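Local coordinates for heme-binding protein A (Haemophilus parasuis 29755, PDB 3TPA) that probably binds glutathione in the periplasm as the solute-binding component of a transport system, at residues P88-P91 against L92-D95; K136-D139 against Y140-K143. The protein carries 1 engineered substitution. All coordinates share one frame; numbering follows the deposited sequence.

Contact 1. Residues P88-P91 against L92-D95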
ATOM      1  N   PRO A  88      -2.293   8.529 -32.266  1.00 20.74           N
ATOM      2  CA  PRO A  88      -1.417   7.378 -32.504  1.00 20.80           C
ATOM      3  C   PRO A  88      -1.658   6.775 -33.885  1.00 31.10           C
ATOM      4  O   PRO A  88      -2.770   6.865 -34.419  1.00 28.88           O
ATOM      5  CB  PRO A  88      -1.837   6.393 -31.417  1.00 22.58           C
ATOM      6  CG  PRO A  88      -3.286   6.685 -31.221  1.00 27.64           C
ATOM      7  CD  PRO A  88      -3.432   8.186 -31.399  1.00 28.03           C
ATOM      8  N   THR A  89      -0.621   6.161 -34.452  1.00 26.78           N
ATOM      9  CA  THR A  89      -0.746   5.514 -35.752  1.00 27.48           C
ATOM     10  C   THR A  89      -0.631   4.000 -35.656  1.00 28.39           C
ATOM     11  O   THR A  89      -0.870   3.298 -36.635  1.00 29.64           O
ATOM     12  CB  THR A  89       0.291   6.050 -36.745  1.00 30.49           C
ATOM     13  OG1 THR A  89       1.606   5.696 -36.309  1.00 30.39           O
ATOM     14  CG2 THR A  89       0.188   7.565 -36.849  1.00 28.98           C
ATOM     15  N   ARG A  90      -0.259   3.499 -34.479  1.00 21.64           N
ATOM     16  CA  ARG A  90      -0.192   2.061 -34.243  1.00 19.61           C
ATOM     17  C   ARG A  90      -0.735   1.719 -32.859  1.00 26.95           C
ATOM     18  O   ARG A  90      -0.731   2.566 -31.963  1.00 22.12           O
ATOM     19  CB  ARG A  90       1.263   1.561 -34.331  1.00 23.86           C
ATOM     20  CG  ARG A  90       2.236   2.335 -33.442  1.00 28.38           C
ATOM     21  CD  ARG A  90       3.444   1.487 -33.100  1.00 24.79           C
ATOM     22  NE  ARG A  90       4.354   2.117 -32.144  1.00 22.18           N
ATOM     23  CZ  ARG A  90       4.238   2.015 -30.825  1.00 26.80           C
ATOM     24  NH1 ARG A  90       3.232   1.332 -30.296  1.00 21.55           N
ATOM     25  NH2 ARG A  90       5.126   2.596 -30.031  1.00 20.34           N
ATOM     26  N   PRO A  91      -1.165   0.459 -32.667  1.00 26.41           N
ATOM     27  CA  PRO A  91      -1.611   0.007 -31.346  1.00 26.36           C
ATOM     28  C   PRO A  91      -0.434  -0.161 -30.404  1.00 23.08           C
ATOM     29  O   PRO A  91       0.726  -0.161 -30.830  1.00 23.82           O
ATOM     30  CB  PRO A  91      -2.208  -1.376 -31.627  1.00 28.74           C
ATOM     31  CG  PRO A  91      -2.282  -1.493 -33.123  1.00 34.88           C
ATOM     32  CD  PRO A  91      -1.189  -0.633 -33.647  1.00 28.13           C
ATOM     33  N   LEU A  92      -0.747  -0.315 -29.128  1.00 14.16           N
ATOM     34  CA  LEU A  92       0.235  -0.667 -28.121  1.00 16.09           C
ATOM     35  C   LEU A  92       1.124  -1.819 -28.600  1.00 24.62           C
ATOM     36  O   LEU A  92       0.643  -2.758 -29.234  1.00 20.70           O
ATOM     37  CB  LEU A  92      -0.526  -1.072 -26.861  1.00 21.34           C
ATOM     38  CG  LEU A  92       0.075  -1.611 -25.554  1.00 24.78           C
ATOM     39  CD1 LEU A  92       0.361  -3.075 -25.645  1.00 29.21           C
ATOM     40  CD2 LEU A  92       1.272  -0.821 -25.095  1.00 27.28           C
ATOM     41  N   ASN A  93       2.423  -1.737 -28.314  1.00 18.85           N
ATOM     42  CA  ASN A  93       3.312  -2.869 -28.521  1.00 16.28           C
ATOM     43  C   ASN A  93       4.432  -2.877 -27.488  1.00 13.91           C
ATOM     44  O   ASN A  93       4.423  -2.095 -26.540  1.00 16.33           O
ATOM     45  CB  ASN A  93       3.901  -2.877 -29.938  1.00 20.04           C
ATOM     46  CG  ASN A  93       4.833  -1.712 -30.189  1.00 23.00           C
ATOM     47  OD1 ASN A  93       5.343  -1.098 -29.254  1.00 24.57           O
ATOM     48  ND2 ASN A  93       5.066  -1.403 -31.460  1.00 20.47           N
ATOM     49  N   ALA A  94       5.394  -3.771 -27.685  1.00 14.81           N
ATOM     50  CA  ALA A  94       6.477  -3.995 -26.732  1.00 15.67           C
ATOM     51  C   ALA A  94       7.363  -2.781 -26.556  1.00 15.99           C
ATOM     52  O   ALA A  94       7.931  -2.589 -25.476  1.00 18.58           O
ATOM     53  CB  ALA A  94       7.324  -5.211 -27.158  1.00 19.71           C
ATOM     54  N   ASP A  95       7.506  -1.970 -27.605  1.00 14.03           N
ATOM     55  CA  ASP A  95       8.292  -0.729 -27.476  1.00 16.49           C
ATOM     56  C   ASP A  95       7.752   0.148 -26.344  1.00 19.55           C
ATOM     57  O   ASP A  95       8.521   0.752 -25.596  1.00 14.79           O
ATOM     58  CB  ASP A  95       8.286   0.094 -28.777  1.00 16.80           C
ATOM     59  CG  ASP A  95       9.165  -0.503 -29.864  1.00 28.08           C
ATOM     60  OD1 ASP A  95       9.997  -1.384 -29.554  1.00 24.69           O
ATOM     61  OD2 ASP A  95       9.028  -0.087 -31.034  1.00 31.81           O
TER
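Arg90 and Asn93 meet because each starts with its CG wedged between its own backbone N and carbonyl carbon (chi1 53° for the arginine, 67° for the asparagine). From there the arginine runs extended to NE, carrying its guanidinium past Pro91 and alongside the start of helix 94-105. The asparagine amide lies over one face of that guanidinium, with the two planes only 17° from parallel. The overlap is offset toward the rim of the guanidinium: Asn93 ND2 is 3.6 Å from Arg90 CZ, and Asn93 OD1 is 3.4 Å from Arg90 NH1. That last pair is too badly angled to bond, so the contact is one of flat groups laid face over face. What fixes the rotation of the guanidinium is a bond in its own plane, from Arg90 NH1 to Pro91 O (3.0 Å), joined by a salt bridge from NH1 to Asp96. Asn93 is the N-cap of helix 94-105, where its OD1 accepts a weak bond from Asp95 N at 2.9 Å. Asp96 answers through its carboxylate, which takes the backbone N of Asn93, as in the reciprocal half of a capping box. Further along, Arg90 NH2 comes obliquely to Asp95 CB, at 4.2 Å; the Asp95 carboxylate is near but not in contact, OD2 lying 4.8 Å from Arg90 NH2, and its OD1 makes a salt bridge to Lys136. The Leu92 side chain packs on Leu74, Phe80 and Ile164. In chemical terms, Asp96 binds both Arg90 and the capping residue, so the cationic group, the cap and the first turn are coupled. The positive charge laid over the amide is probably balanced in part by Asp96 and would probably polarise the Asn93 side-chain carbonyl, whose OD1 caps the helix.

Contact 2. Residues K136-D139 against Y140-K143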
ATOM      1  N   LYS A 136      12.450  -6.508 -25.557  1.00 17.07           N
ATOM      2  CA  LYS A 136      11.499  -6.836 -26.603  1.00 17.38           C
ATOM      3  C   LYS A 136      11.932  -8.114 -27.289  1.00 19.20           C
ATOM      4  O   LYS A 136      13.040  -8.195 -27.805  1.00 23.21           O
ATOM      5  CB  LYS A 136      11.439  -5.702 -27.636  1.00 23.43           C
ATOM      6  CG  LYS A 136      10.560  -6.010 -28.846  1.00 31.23           C
ATOM      7  CD  LYS A 136      10.199  -4.747 -29.631  1.00 30.96           C
ATOM      8  CE  LYS A 136      11.161  -4.478 -30.759  1.00 29.41           C
ATOM      9  NZ  LYS A 136      10.764  -3.272 -31.522  1.00 26.73           N
ATOM     10  N   VAL A 137      11.061  -9.116 -27.288  1.00 20.40           N
ATOM     11  CA  VAL A 137      11.313 -10.340 -28.030  1.00 22.47           C
ATOM     12  C   VAL A 137      10.783 -10.210 -29.451  1.00 28.20           C
ATOM     13  O   VAL A 137      11.452 -10.608 -30.412  1.00 30.62           O
ATOM     14  CB  VAL A 137      10.670 -11.549 -27.381  1.00 24.56           C
ATOM     15  CG1 VAL A 137      10.824 -12.762 -28.293  1.00 26.69           C
ATOM     16  CG2 VAL A 137      11.310 -11.813 -26.028  1.00 25.61           C
ATOM     17  N   ASP A 138       9.561  -9.697 -29.567  1.00 24.14           N
ATOM     18  CA  ASP A 138       9.040  -9.213 -30.834  1.00 21.81           C
ATOM     19  C   ASP A 138       8.017  -8.156 -30.465  1.00 24.03           C
ATOM     20  O   ASP A 138       7.930  -7.771 -29.297  1.00 25.98           O
ATOM     21  CB  ASP A 138       8.440 -10.328 -31.705  1.00 21.64           C
ATOM     22  CG  ASP A 138       7.239 -11.009 -31.074  1.00 31.38           C
ATOM     23  OD1 ASP A 138       6.668 -10.489 -30.098  1.00 24.90           O
ATOM     24  OD2 ASP A 138       6.842 -12.075 -31.588  1.00 40.94           O
ATOM     25  N   ASP A 139       7.246  -7.674 -31.433  1.00 19.08           N
ATOM     26  CA  ASP A 139       6.402  -6.525 -31.158  1.00 23.61           C
ATOM     27  C   ASP A 139       5.305  -6.804 -30.145  1.00 25.49           C
ATOM     28  O   ASP A 139       4.772  -5.877 -29.555  1.00 22.89           O
ATOM     29  CB  ASP A 139       5.814  -5.935 -32.438  1.00 30.90           C
ATOM     30  CG  ASP A 139       6.642  -4.779 -32.970  1.00 36.98           C
ATOM     31  OD1 ASP A 139       7.887  -4.849 -32.886  1.00 38.14           O
ATOM     32  OD2 ASP A 139       6.054  -3.796 -33.458  1.00 49.93           O
ATOM     33  N   TYR A 140       4.958  -8.072 -29.948  1.00 18.76           N
ATOM     34  CA  TYR A 140       3.922  -8.396 -28.971  1.00 20.72           C
ATOM     35  C   TYR A 140       4.381  -9.297 -27.824  1.00 17.91           C
ATOM     36  O   TYR A 140       3.561  -9.900 -27.136  1.00 18.90           O
ATOM     37  CB  TYR A 140       2.662  -8.916 -29.677  1.00 25.45           C
ATOM     38  CG  TYR A 140       2.117  -7.828 -30.586  1.00 34.49           C
ATOM     39  CD1 TYR A 140       1.540  -6.677 -30.054  1.00 30.30           C
ATOM     40  CD2 TYR A 140       2.244  -7.917 -31.969  1.00 33.99           C
ATOM     41  CE1 TYR A 140       1.075  -5.665 -30.882  1.00 25.61           C
ATOM     42  CE2 TYR A 140       1.786  -6.911 -32.798  1.00 29.44           C
ATOM     43  CZ  TYR A 140       1.202  -5.789 -32.253  1.00 31.09           C
ATOM     44  OH  TYR A 140       0.746  -4.785 -33.086  1.00 31.83           O
ATOM     45  N   THR A 141       5.691  -9.354 -27.606  1.00 14.62           N
ATOM     46  CA  THR A 141       6.257 -10.217 -26.573  1.00 14.17           C
ATOM     47  C   THR A 141       7.375  -9.509 -25.804  1.00 17.99           C
ATOM     48  O   THR A 141       8.370  -9.090 -26.397  1.00 21.39           O
ATOM     49  CB  THR A 141       6.817 -11.516 -27.195  1.00 17.85           C
ATOM     50  OG1 THR A 141       5.852 -12.071 -28.096  1.00 19.36           O
ATOM     51  CG2 THR A 141       7.165 -12.563 -26.106  1.00 17.51           C
ATOM     52  N   VAL A 142       7.208  -9.381 -24.490  1.00 14.82           N
ATOM     53  CA  VAL A 142       8.196  -8.709 -23.641  1.00 12.42           C
ATOM     54  C   VAL A 142       8.803  -9.705 -22.652  1.00 16.62           C
ATOM     55  O   VAL A 142       8.085 -10.376 -21.924  1.00 21.82           O
ATOM     56  CB  VAL A 142       7.564  -7.553 -22.845  1.00 15.43           C
ATOM     57  CG1 VAL A 142       8.607  -6.865 -21.980  1.00 14.82           C
ATOM     58  CG2 VAL A 142       6.938  -6.554 -23.779  1.00 18.46           C
ATOM     59  N   LYS A 143      10.126  -9.798 -22.624  1.00 12.44           N
ATOM     60  CA  LYS A 143      10.793 -10.725 -21.720  1.00 11.86           C
ATOM     61  C   LYS A 143      11.451  -9.974 -20.569  1.00 14.79           C
ATOM     62  O   LYS A 143      12.293  -9.105 -20.779  1.00 17.40           O
ATOM     63  CB  LYS A 143      11.837 -11.567 -22.457  1.00 12.19           C
ATOM     64  CG  LYS A 143      12.494 -12.613 -21.558  1.00 18.16           C
ATOM     65  CD  LYS A 143      13.851 -13.074 -22.094  1.00 23.39           C
ATOM     66  CE  LYS A 143      13.736 -13.917 -23.348  1.00 32.08           C
ATOM     67  NZ  LYS A 143      15.085 -14.395 -23.777  1.00 44.32           N
TER
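Residues 136-139 and 140-143 form the turn of a surface beta hairpin, joining edge strand 131-136 to strand 141-146 of an antiparallel sheet. Asp138 to Thr141 make a type I turn, closed by Thr141 N to Asp138 O at 3.2 Å. Beside it is a classic beta bulge: Val137 and Asp138 both face Thr141, whose O accepts from Val137 N at 2.8 Å and, weakly, from Asp138 N at 3.4 Å. With chi1 at 63° the Asp138 carboxylate folds back over its own turn, where OD1 takes Thr141 OG1 at 2.7 Å and Tyr140 N at 3.0 Å, the two donors arriving from opposite faces of the carboxylate plane. Within the bulge, Val137 CG2 lies against Lys143 CB, 3.6 Å away, while Lys136 NZ pairs chiefly with Asp95, with a longer salt bridge to Asp139 OD1 at 3.6 Å. Two donors on one oxygen hold the Asp138 carboxylate in place and tie it to one backbone N-H and one hydroxyl of the turn; the negative charge there is probably eased by both bonds.

Contact 1 comes first along the chain, and contact 2 lies against it, their centres 12 Å apart. The hairpin turn meets the start of helix 94-105 directly: Asp139 O accepts a probable hydrogen bond from Ala94 N at 2.9 Å, and Lys136 NZ makes a salt bridge to Asp95 OD1 at 2.8 Å. Tyr140 CE1 also packs on Leu92 O, 3.4 Å away. Lys136 therefore bridges acidic groups of both contacts. Both sit near the periphery, about 30 Å from the chain centre, joining the helix start to the edge of the antiparallel sheet.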